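Metallocarboxypeptidase (Trypanosoma cruzi, PDB 3DWC) probably catalyses the metal-dependent release of C-terminal amino acids, other than proline, from peptides, as a carboxypeptidase of the M32 family. Local coordinates at residues E8-V12 against K61-I66; W28-M33 against D233-F239; S311-F317 against D447-G453; V382-W386 against D402-Q408. One frame throughout, in Å; residues are numbered along the deposited sequence.

Contact 1. Residues E8-V12 against K61-I66; sequences ELERV and KIRALI
This is a helix-helix packing contact near the N-terminus, far from the metal site. Residues 8-12 lie on helix 3-32 and residues 61-66 on helix 60-71, both regular alpha helix. They run roughly antiparallel: the axes of the two short segments cross at -139°, 10.5 Å apart at closest. The register is set by Leu9 and Leu65, whose CA atoms are 6.8 Å apart. Leu9 (chi1 m, chi2 t) fits between Ile62, Leu65 and Ile66. Its CD2 is 3.8 Å from Ile62 CG2 and 3.8 Å from Ile66 CG1, and Leu9 CG is 3.8 Å from Leu65 CB. Val12 CG1 meets Ile62 CD1 at 3.9 Å. Leu9 and Ile62 also touch helix 78-95. A charged edge flanks this packing. Glu8 OE1 accepts from Arg11 NE and Arg11 NH2, each at 3.1 Å. Lys61 (chi1 p, then extended) places NZ 3.8 Å from Glu8 OE1, a long salt bridge, and 3.8 Å from Arg11 NH2. One carboxylate thus offsets two positive charges beside an apolar seam.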
# COMPACT_ATOMS: atom_id res chain seq x y z
N GLU B 8 9.13 -28.70 7.69
CA GLU B 8 7.75 -28.32 7.93
C GLU B 8 7.68 -26.97 8.63
O GLU B 8 6.88 -26.14 8.26
CB GLU B 8 7.03 -29.39 8.74
CG GLU B 8 5.61 -29.00 9.17
CD GLU B 8 4.62 -28.95 8.02
OE1 GLU B 8 3.70 -28.08 8.07
OE2 GLU B 8 4.78 -29.76 7.07
N LEU B 9 8.54 -26.73 9.61
CA LEU B 9 8.67 -25.41 10.20
C LEU B 9 9.05 -24.36 9.17
O LEU B 9 8.53 -23.25 9.20
CB LEU B 9 9.65 -25.40 11.37
CG LEU B 9 9.09 -26.00 12.67
CD1 LEU B 9 10.21 -26.59 13.53
CD2 LEU B 9 8.28 -25.00 13.47
N GLU B 10 9.96 -24.68 8.27
CA GLU B 10 10.37 -23.70 7.29
C GLU B 10 9.17 -23.22 6.51
O GLU B 10 9.01 -22.04 6.28
CB GLU B 10 11.41 -24.28 6.33
CG GLU B 10 12.83 -24.26 6.87
CD GLU B 10 13.89 -24.37 5.77
OE1 GLU B 10 13.56 -24.88 4.69
OE2 GLU B 10 15.05 -23.95 5.98
N ARG B 11 8.34 -24.17 6.10
CA ARG B 11 7.09 -23.93 5.36
C ARG B 11 6.10 -23.04 6.11
O ARG B 11 5.47 -22.14 5.53
CB ARG B 11 6.45 -25.29 5.05
CG ARG B 11 5.26 -25.23 4.09
CD ARG B 11 4.43 -26.57 4.06
NE ARG B 11 3.58 -26.69 5.26
CZ ARG B 11 2.50 -25.94 5.50
NH1 ARG B 11 2.08 -25.01 4.63
NH2 ARG B 11 1.80 -26.12 6.63
N VAL B 12 5.95 -23.30 7.40
CA VAL B 12 5.13 -22.46 8.25
C VAL B 12 5.70 -21.07 8.30
O VAL B 12 4.97 -20.11 8.18
CB VAL B 12 5.04 -23.01 9.68
CG1 VAL B 12 4.33 -22.02 10.60
CG2 VAL B 12 4.31 -24.36 9.68
N LYS B 61 0.76 -27.51 17.27
CA LYS B 61 1.69 -28.25 16.41
C LYS B 61 3.08 -27.62 16.28
O LYS B 61 4.06 -28.34 16.08
CB LYS B 61 1.09 -28.53 15.03
CG LYS B 61 1.24 -27.39 14.02
CD LYS B 61 0.63 -27.73 12.64
CE LYS B 61 0.95 -26.63 11.61
NZ LYS B 61 0.72 -27.00 10.17
N ILE B 62 3.18 -26.29 16.37
CA ILE B 62 4.46 -25.62 16.16
C ILE B 62 5.45 -26.04 17.23
O ILE B 62 6.58 -26.41 16.92
CB ILE B 62 4.35 -24.05 16.16
CG1 ILE B 62 3.31 -23.59 15.15
CG2 ILE B 62 5.67 -23.42 15.80
CD1 ILE B 62 3.51 -24.16 13.76
N ARG B 63 5.02 -25.95 18.49
CA ARG B 63 5.85 -26.38 19.62
C ARG B 63 6.32 -27.83 19.48
O ARG B 63 7.50 -28.13 19.67
CB ARG B 63 5.07 -26.23 20.91
CG ARG B 63 5.84 -26.56 22.18
CD ARG B 63 4.87 -26.79 23.32
NE ARG B 63 5.56 -27.24 24.52
CZ ARG B 63 5.86 -26.47 25.57
NH1 ARG B 63 5.54 -25.18 25.59
NH2 ARG B 63 6.48 -27.02 26.62
N ALA B 64 5.39 -28.72 19.15
CA ALA B 64 5.71 -30.12 18.89
C ALA B 64 6.70 -30.24 17.72
O ALA B 64 7.63 -31.06 17.77
CB ALA B 64 4.43 -30.90 18.60
N LEU B 65 6.53 -29.41 16.70
CA LEU B 65 7.45 -29.44 15.56
C LEU B 65 8.86 -28.99 15.99
O LEU B 65 9.85 -29.64 15.68
CB LEU B 65 6.92 -28.59 14.39
CG LEU B 65 5.86 -29.19 13.47
CD1 LEU B 65 5.38 -28.15 12.48
CD2 LEU B 65 6.35 -30.43 12.75
N ILE B 66 8.92 -27.90 16.74
CA ILE B 66 10.18 -27.37 17.21
C ILE B 66 10.91 -28.41 18.08
O ILE B 66 12.10 -28.63 17.92
CB ILE B 66 10.00 -26.03 18.00
CG1 ILE B 66 9.53 -24.89 17.08
CG2 ILE B 66 11.30 -25.60 18.61
CD1 ILE B 66 9.28 -23.60 17.84

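Contact 2. Residues W28-M33 against D233-F239; sequences WDSHTM and DVSAHPF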
# COMPACT_ATOMS: atom_id res chain seq x y z
N TRP B 28 3.06 0.74 6.18
CA TRP B 28 3.69 1.78 5.37
C TRP B 28 2.66 2.74 4.76
O TRP B 28 2.79 3.98 4.88
CB TRP B 28 4.63 1.15 4.29
CG TRP B 28 5.15 2.16 3.33
CD1 TRP B 28 6.26 2.92 3.47
CD2 TRP B 28 4.53 2.58 2.09
NE1 TRP B 28 6.38 3.81 2.41
CE2 TRP B 28 5.31 3.62 1.56
CE3 TRP B 28 3.34 2.23 1.44
CZ2 TRP B 28 4.99 4.27 0.35
CZ3 TRP B 28 3.00 2.90 0.24
CH2 TRP B 28 3.83 3.91 -0.28
N ASP B 29 1.60 2.18 4.18
CA ASP B 29 0.61 2.95 3.47
C ASP B 29 -0.20 3.81 4.41
O ASP B 29 -0.60 4.94 4.04
CB ASP B 29 -0.27 1.96 2.66
CG ASP B 29 -1.33 2.63 1.87
OD1 ASP B 29 -1.13 2.84 0.67
OD2 ASP B 29 -2.37 2.99 2.44
N SER B 30 -0.49 3.29 5.61
CA SER B 30 -1.29 4.06 6.57
C SER B 30 -0.58 5.38 6.93
O SER B 30 -1.23 6.34 7.27
CB SER B 30 -1.59 3.27 7.86
OG SER B 30 -0.37 3.00 8.51
N HIS B 31 0.73 5.42 6.81
CA HIS B 31 1.54 6.60 7.16
C HIS B 31 1.89 7.50 5.99
O HIS B 31 2.38 8.61 6.24
CB HIS B 31 2.86 6.16 7.82
CG HIS B 31 2.66 5.53 9.14
ND1 HIS B 31 2.84 4.18 9.35
CD2 HIS B 31 2.22 6.04 10.32
CE1 HIS B 31 2.54 3.89 10.61
NE2 HIS B 31 2.13 4.99 11.21
N THR B 32 1.65 7.05 4.76
CA THR B 32 2.15 7.73 3.57
C THR B 32 1.01 8.10 2.66
O THR B 32 0.81 9.26 2.38
CB THR B 32 3.18 6.90 2.80
OG1 THR B 32 2.64 5.61 2.51
CG2 THR B 32 4.41 6.74 3.61
N MET B 33 0.20 7.11 2.26
CA MET B 33 -0.77 7.30 1.19
C MET B 33 -2.20 7.37 1.68
O MET B 33 -3.06 7.95 1.01
CB MET B 33 -0.68 6.15 0.17
CG MET B 33 0.69 5.93 -0.46
SD MET B 33 1.18 7.47 -1.28
CE MET B 33 2.92 7.35 -1.28
N ASP B 233 9.57 8.52 0.16
CA ASP B 233 8.29 9.29 0.15
C ASP B 233 8.25 10.20 1.37
O ASP B 233 9.24 10.33 2.05
CB ASP B 233 7.10 8.32 0.17
CG ASP B 233 6.99 7.53 -1.11
OD1 ASP B 233 6.62 8.13 -2.15
OD2 ASP B 233 7.30 6.33 -1.09
N VAL B 234 7.08 10.79 1.67
CA VAL B 234 6.88 11.73 2.79
C VAL B 234 5.92 11.16 3.87
O VAL B 234 4.91 10.54 3.55
CB VAL B 234 6.38 13.06 2.23
CG1 VAL B 234 5.98 14.03 3.34
CG2 VAL B 234 7.47 13.68 1.33
N SER B 235 6.31 11.25 5.14
CA SER B 235 5.41 11.01 6.28
C SER B 235 5.70 12.03 7.39
O SER B 235 6.69 12.75 7.32
CB SER B 235 5.48 9.59 6.83
OG SER B 235 6.74 9.27 7.44
N ALA B 236 4.78 12.11 8.36
CA ALA B 236 4.92 12.95 9.53
C ALA B 236 6.13 12.54 10.38
O ALA B 236 6.82 13.40 10.93
CB ALA B 236 3.60 12.92 10.38
N HIS B 237 6.43 11.25 10.49
CA HIS B 237 7.66 10.80 11.18
C HIS B 237 8.53 9.98 10.23
O HIS B 237 8.05 9.01 9.66
CB HIS B 237 7.29 10.00 12.44
CG HIS B 237 6.23 10.66 13.30
ND1 HIS B 237 4.92 10.21 13.37
CD2 HIS B 237 6.27 11.78 14.08
CE1 HIS B 237 4.22 10.99 14.16
NE2 HIS B 237 5.01 11.95 14.61
N PRO B 238 9.79 10.39 9.99
CA PRO B 238 10.64 9.55 9.15
C PRO B 238 10.84 8.15 9.72
O PRO B 238 11.03 7.98 10.91
CB PRO B 238 11.99 10.29 9.13
CG PRO B 238 11.93 11.20 10.25
CD PRO B 238 10.50 11.62 10.35
N PHE B 239 10.73 7.16 8.86
CA PHE B 239 10.98 5.79 9.25
C PHE B 239 11.44 5.05 8.01
O PHE B 239 11.38 5.57 6.91
CB PHE B 239 9.73 5.12 9.86
CG PHE B 239 8.58 4.99 8.91
CD1 PHE B 239 8.31 3.80 8.26
CD2 PHE B 239 7.74 6.07 8.68
CE1 PHE B 239 7.22 3.70 7.36
CE2 PHE B 239 6.66 5.97 7.79
CZ PHE B 239 6.42 4.78 7.13
O HOH W 1 8.40 5.31 1.16
O HOH W 2 2.46 10.34 8.44
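The Phe239 ring lies against His31 and Trp28. Its CE2 is 3.8 Å from His31 CB, and its CE1 is 4.1 Å from Trp28 CD1. The contact joins the C-terminal end of helix 3-32 to the edge strand 230-234 of the small three-stranded sheet and to the loop that follows. The His31 and Phe239 rings meet obliquely, with centroids 5.4 Å apart and planes at 67°. The Phe239 side chain is about 5 Å from that of Glu268, the predicted proton donor/acceptor, and about 8 Å from the bound cobalt. The packing therefore borders the active site. Thr32 and Ser235 have CA atoms 5.4 Å apart. Ser235 CB is 3.3 Å from His31 O. Asp233 has its salt bridge with Arg231, while Met33 O is hydrogen-bonded to Arg231 of the second subunit. Two waters span the segments. One links His31 O (2.8 Å) to Ala236 N (2.9 Å). The other accepts from Trp28 NE1 at 2.8 Å and donates to Asp233 OD2 at 2.7 Å.

Contact 3. Residues S311-F317 against D447-G453; sequences SGAFMEF and DDCIRKG. With SO4 (sulfate ion), chain R.
The start of helix 312-326 packs here on the end of helix 443-451, near the surface and away from the metal site. The short axes of 312-317 and 447-451 pass 7.8 Å apart at 37°. The nearest CA pair is Ala313 and Arg451, at 4.6 Å. This closeness brings Arg451 CA to 3.2 Å from Ala313 O, a CA-H...O contact. Ser311 is the N-cap: with chi1 p, its OG accepts from Phe314 N at 3.1 Å. The same hydroxyl bonds to Ile308 O. Ile450 (chi1 m, chi2 t) points into the first turn. Its CG2 lies 3.7 Å from Ala313 CB and 3.5 Å from Phe314 CB. Phe317 takes chi1 t and chi2 78°, which lays its ring over the helix end. Gly453 ends that helix in a Schellman motif with phi 62° and psi 36°. Its CA sits 3.7 Å from the Phe317 ring centroid, 15° off the normal, a CH-pi contact. A CB on this residue would clash with Phe317 CZ. Arg451 (chi1 p, chi2 and chi3 t) leads outward. Its NE pairs with Asp448 OD1 at 3.1 Å, and its NH1 and NH2 make weak bonds to a sulfate, probably from the crystallisation liquor. Arg451 NH2 stays 4.5 Å from Glu316 OE1, beyond a salt bridge. Apolar and CH contacts thus join the helices, while Arg451 makes its salt bridge within its own helix.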
# COMPACT_ATOMS: atom_id res chain seq x y z
N SER B 311 30.78 13.79 9.61
CA SER B 311 32.25 13.92 9.60
C SER B 311 32.72 15.14 8.84
O SER B 311 32.03 15.62 7.93
CB SER B 311 32.89 12.69 8.99
OG SER B 311 32.65 12.56 7.58
N GLY B 312 33.91 15.65 9.22
CA GLY B 312 34.53 16.74 8.47
C GLY B 312 34.75 16.41 7.01
O GLY B 312 34.54 17.24 6.17
N ALA B 313 35.22 15.19 6.73
CA ALA B 313 35.43 14.70 5.35
C ALA B 313 34.18 14.81 4.51
O ALA B 313 34.23 15.20 3.34
CB ALA B 313 35.97 13.22 5.36
N PHE B 314 33.05 14.40 5.06
CA PHE B 314 31.80 14.48 4.33
C PHE B 314 31.37 15.92 4.07
O PHE B 314 30.71 16.21 3.07
CB PHE B 314 30.77 13.73 5.11
CG PHE B 314 29.47 13.55 4.42
CD1 PHE B 314 29.32 12.60 3.46
CD2 PHE B 314 28.38 14.31 4.78
CE1 PHE B 314 28.10 12.37 2.87
CE2 PHE B 314 27.16 14.12 4.16
CZ PHE B 314 27.03 13.12 3.21
N MET B 315 31.74 16.85 4.96
CA MET B 315 31.43 18.26 4.71
C MET B 315 32.07 18.76 3.43
O MET B 315 31.55 19.67 2.77
CB MET B 315 31.85 19.12 5.92
CG MET B 315 31.08 18.81 7.22
SD MET B 315 29.27 18.79 7.07
CE MET B 315 28.92 17.06 6.93
N GLU B 316 33.24 18.21 3.12
CA GLU B 316 33.96 18.56 1.92
C GLU B 316 33.24 18.14 0.66
O GLU B 316 33.21 18.87 -0.32
CB GLU B 316 35.33 17.91 1.94
CG GLU B 316 36.17 18.36 3.09
CD GLU B 316 37.61 17.87 2.97
OE1 GLU B 316 38.12 17.77 1.82
OE2 GLU B 316 38.19 17.56 4.04
N PHE B 317 32.67 16.93 0.71
CA PHE B 317 31.74 16.51 -0.31
C PHE B 317 30.37 17.27 -0.31
O PHE B 317 29.84 17.62 -1.36
CB PHE B 317 31.48 15.02 -0.16
CG PHE B 317 30.74 14.44 -1.33
CD1 PHE B 317 31.39 14.16 -2.53
CD2 PHE B 317 29.38 14.14 -1.21
CE1 PHE B 317 30.69 13.62 -3.62
CE2 PHE B 317 28.68 13.59 -2.29
CZ PHE B 317 29.35 13.33 -3.50
N ASP B 447 38.89 8.38 4.66
CA ASP B 447 38.65 9.82 4.45
C ASP B 447 38.49 10.20 2.97
O ASP B 447 37.60 11.00 2.63
CB ASP B 447 39.74 10.66 5.08
CG ASP B 447 39.68 10.67 6.60
OD1 ASP B 447 38.62 10.29 7.17
OD2 ASP B 447 40.70 11.06 7.21
N ASP B 448 39.28 9.59 2.10
CA ASP B 448 39.16 9.85 0.67
C ASP B 448 37.83 9.37 0.12
O ASP B 448 37.22 10.08 -0.67
CB ASP B 448 40.29 9.21 -0.14
CG ASP B 448 41.57 9.93 0.01
OD1 ASP B 448 41.55 10.99 0.65
OD2 ASP B 448 42.61 9.42 -0.50
N CYS B 449 37.38 8.16 0.52
CA CYS B 449 36.06 7.66 0.15
C CYS B 449 34.94 8.60 0.56
O CYS B 449 34.05 8.90 -0.22
CB CYS B 449 35.80 6.29 0.78
SG CYS B 449 36.91 4.94 0.20
N ILE B 450 34.98 9.05 1.81
CA ILE B 450 33.97 9.95 2.32
C ILE B 450 34.00 11.30 1.60
O ILE B 450 32.99 11.72 1.06
CB ILE B 450 34.08 10.14 3.87
CG1 ILE B 450 33.81 8.81 4.62
CG2 ILE B 450 33.09 11.21 4.35
CD1 ILE B 450 34.14 8.80 6.17
N ARG B 451 35.15 11.96 1.55
CA ARG B 451 35.20 13.30 0.98
C ARG B 451 34.89 13.35 -0.51
O ARG B 451 34.42 14.37 -0.99
CB ARG B 451 36.53 14.01 1.35
CG ARG B 451 37.70 13.68 0.53
CD ARG B 451 39.00 14.23 1.21
NE ARG B 451 40.16 13.75 0.51
CZ ARG B 451 40.54 14.18 -0.70
NH1 ARG B 451 41.63 13.66 -1.25
NH2 ARG B 451 39.87 15.14 -1.35
N LYS B 452 35.13 12.25 -1.22
CA LYS B 452 34.78 12.13 -2.62
C LYS B 452 33.40 11.47 -2.86
O LYS B 452 33.02 11.30 -4.00
CB LYS B 452 35.83 11.30 -3.37
CG LYS B 452 37.24 11.89 -3.38
CD LYS B 452 38.17 11.00 -4.20
CE LYS B 452 39.65 11.49 -4.14
NZ LYS B 452 40.56 10.59 -4.92
N GLY B 453 32.67 11.08 -1.81
CA GLY B 453 31.36 10.47 -2.00
C GLY B 453 31.41 9.15 -2.78
O GLY B 453 30.52 8.85 -3.57
S SO4 R . 42.05 15.97 -4.21
O1 SO4 R . 42.90 16.89 -4.96
O2 SO4 R . 42.39 14.57 -4.54
O3 SO4 R . 42.25 16.23 -2.79
O4 SO4 R . 40.65 16.19 -4.57

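Contact 4. Residues V382-W386 against D402-Q408; sequences VPRVW and DKEGCLQ
Trp386 and Cys406, with Pro383 beside them, make up most of this buried contact between a helix and a loop. Residues 382-386 form the first turn of helix 382-394, with Trp386 N bonded to Val382 O at 2.7 Å. Residues 402-408 are irregular and include a type I beta turn from Gly405 to Gln408. The nearest CA pair is Pro383 and Cys406, at 6.0 Å. Trp386 has chi1 t and chi2 -79°, so one ring face is turned to the turn backbone. Cys406 CA lies 3.5 Å from the centroid of the six-membered ring, 10° off its normal, a CH-pi contact. Cys406 CB is 3.5 Å from Trp386 CE3 and also 3.5 Å from Val382 CG1. Cys406 has chi1 p, and its SG is 3.8 Å from Pro383 CG. Pro383 CB is 3.5 Å from Asp402 OD1. A water accepts from Trp386 NE1 at 3.1 Å and donates to Glu404 O at 2.8 Å. The loop thus folds back on the start of the helix that precedes it. Trp386 also packs on helix 358-374 through Leu364 and Ile368, and Pro383 and Cys406 touch Phe125 of helix 125-147.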
# COMPACT_ATOMS: atom_id res chain seq x y z
N VAL B 382 9.16 9.61 39.41
CA VAL B 382 9.80 9.77 38.10
C VAL B 382 10.22 11.21 37.83
O VAL B 382 11.38 11.44 37.48
CB VAL B 382 8.93 9.20 36.95
CG1 VAL B 382 9.51 9.62 35.55
CG2 VAL B 382 8.84 7.68 37.07
N PRO B 383 9.30 12.18 37.98
CA PRO B 383 9.65 13.60 37.75
C PRO B 383 10.83 14.10 38.56
O PRO B 383 11.70 14.80 38.02
CB PRO B 383 8.37 14.33 38.18
CG PRO B 383 7.29 13.34 37.92
CD PRO B 383 7.88 12.04 38.35
N ARG B 384 10.84 13.76 39.83
CA ARG B 384 11.93 14.13 40.72
C ARG B 384 13.26 13.59 40.20
O ARG B 384 14.23 14.33 40.06
CB ARG B 384 11.64 13.60 42.13
CG ARG B 384 12.43 14.26 43.26
CD ARG B 384 13.46 13.31 43.87
NE ARG B 384 12.87 12.02 44.22
CZ ARG B 384 13.56 10.92 44.54
NH1 ARG B 384 14.89 10.95 44.58
NH2 ARG B 384 12.91 9.80 44.83
N VAL B 385 13.29 12.31 39.90
CA VAL B 385 14.50 11.62 39.46
C VAL B 385 14.90 12.02 38.02
O VAL B 385 16.07 12.06 37.70
CB VAL B 385 14.29 10.09 39.53
CG1 VAL B 385 15.50 9.36 38.97
CG2 VAL B 385 14.00 9.65 40.99
N TRP B 386 13.91 12.31 37.17
CA TRP B 386 14.15 12.82 35.81
C TRP B 386 14.91 14.12 35.87
O TRP B 386 15.90 14.32 35.14
CB TRP B 386 12.84 13.07 35.09
CG TRP B 386 12.99 13.31 33.65
CD1 TRP B 386 13.38 14.45 33.04
CD2 TRP B 386 12.75 12.36 32.62
NE1 TRP B 386 13.41 14.28 31.67
CE2 TRP B 386 13.02 13.00 31.39
CE3 TRP B 386 12.34 11.02 32.62
CZ2 TRP B 386 12.89 12.35 30.18
CZ3 TRP B 386 12.21 10.37 31.38
CH2 TRP B 386 12.47 11.04 30.19
N ASP B 402 7.08 18.80 33.18
CA ASP B 402 6.99 17.38 32.84
C ASP B 402 6.76 17.17 31.35
O ASP B 402 7.24 16.19 30.78
CB ASP B 402 5.92 16.74 33.70
CG ASP B 402 6.21 16.90 35.17
OD1 ASP B 402 7.32 16.47 35.60
OD2 ASP B 402 5.37 17.49 35.88
N LYS B 403 6.06 18.12 30.73
CA LYS B 403 5.89 18.17 29.26
C LYS B 403 7.19 17.91 28.45
O LYS B 403 7.25 17.05 27.54
CB LYS B 403 5.32 19.55 28.90
CG LYS B 403 5.19 19.83 27.40
CD LYS B 403 4.10 20.89 27.14
CE LYS B 403 3.78 21.05 25.69
NZ LYS B 403 2.65 21.98 25.53
N GLU B 404 8.23 18.68 28.79
CA GLU B 404 9.55 18.54 28.18
C GLU B 404 10.49 17.74 29.08
O GLU B 404 11.67 17.60 28.78
CB GLU B 404 10.15 19.93 27.90
CG GLU B 404 9.21 20.89 27.17
CD GLU B 404 9.90 22.16 26.72
OE1 GLU B 404 10.19 23.01 27.56
OE2 GLU B 404 10.20 22.29 25.51
N GLY B 405 9.96 17.23 30.19
CA GLY B 405 10.65 16.32 31.09
C GLY B 405 10.17 14.91 30.85
O GLY B 405 10.23 14.42 29.72
N CYS B 406 9.66 14.25 31.89
CA CYS B 406 9.32 12.81 31.83
C CYS B 406 8.19 12.43 30.87
O CYS B 406 8.14 11.29 30.43
CB CYS B 406 9.07 12.22 33.24
SG CYS B 406 7.71 12.92 34.20
N LEU B 407 7.32 13.37 30.51
CA LEU B 407 6.21 13.09 29.58
C LEU B 407 6.54 13.22 28.08
O LEU B 407 5.67 12.99 27.24
CB LEU B 407 5.01 14.00 29.87
CG LEU B 407 4.33 13.95 31.24
CD1 LEU B 407 3.17 14.94 31.26
CD2 LEU B 407 3.85 12.53 31.61
N GLN B 408 7.77 13.59 27.74
CA GLN B 408 8.09 13.92 26.36
C GLN B 408 8.05 12.75 25.38
O GLN B 408 7.76 12.96 24.21
CB GLN B 408 9.46 14.59 26.27
CG GLN B 408 10.63 13.67 26.52
CD GLN B 408 11.96 14.33 26.28
OE1 GLN B 408 12.65 14.06 25.27
NE2 GLN B 408 12.33 15.19 27.19
O HOH W 3 14.06 16.64 29.81

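In the fold
Contacts 1 and 2 both use helix 3-32; their centres are about 35 Å apart. Contact 1 lies at the periphery and pairs apolar side chains with a charged edge. Contact 2 is closer to the chain's centre, borders the active site and the second subunit, and relies on aromatic packing and bridging waters. Contact 3 is on the opposite side of the chain's centre from contact 1. Both join two helices, but contact 3 meets at helix ends, so capping and glycine matter there. Contact 4 is the most buried, and its segments fall between those of contact 3 in sequence. CH-pi contacts occur in both 3 and 4. No two of the contacts touch.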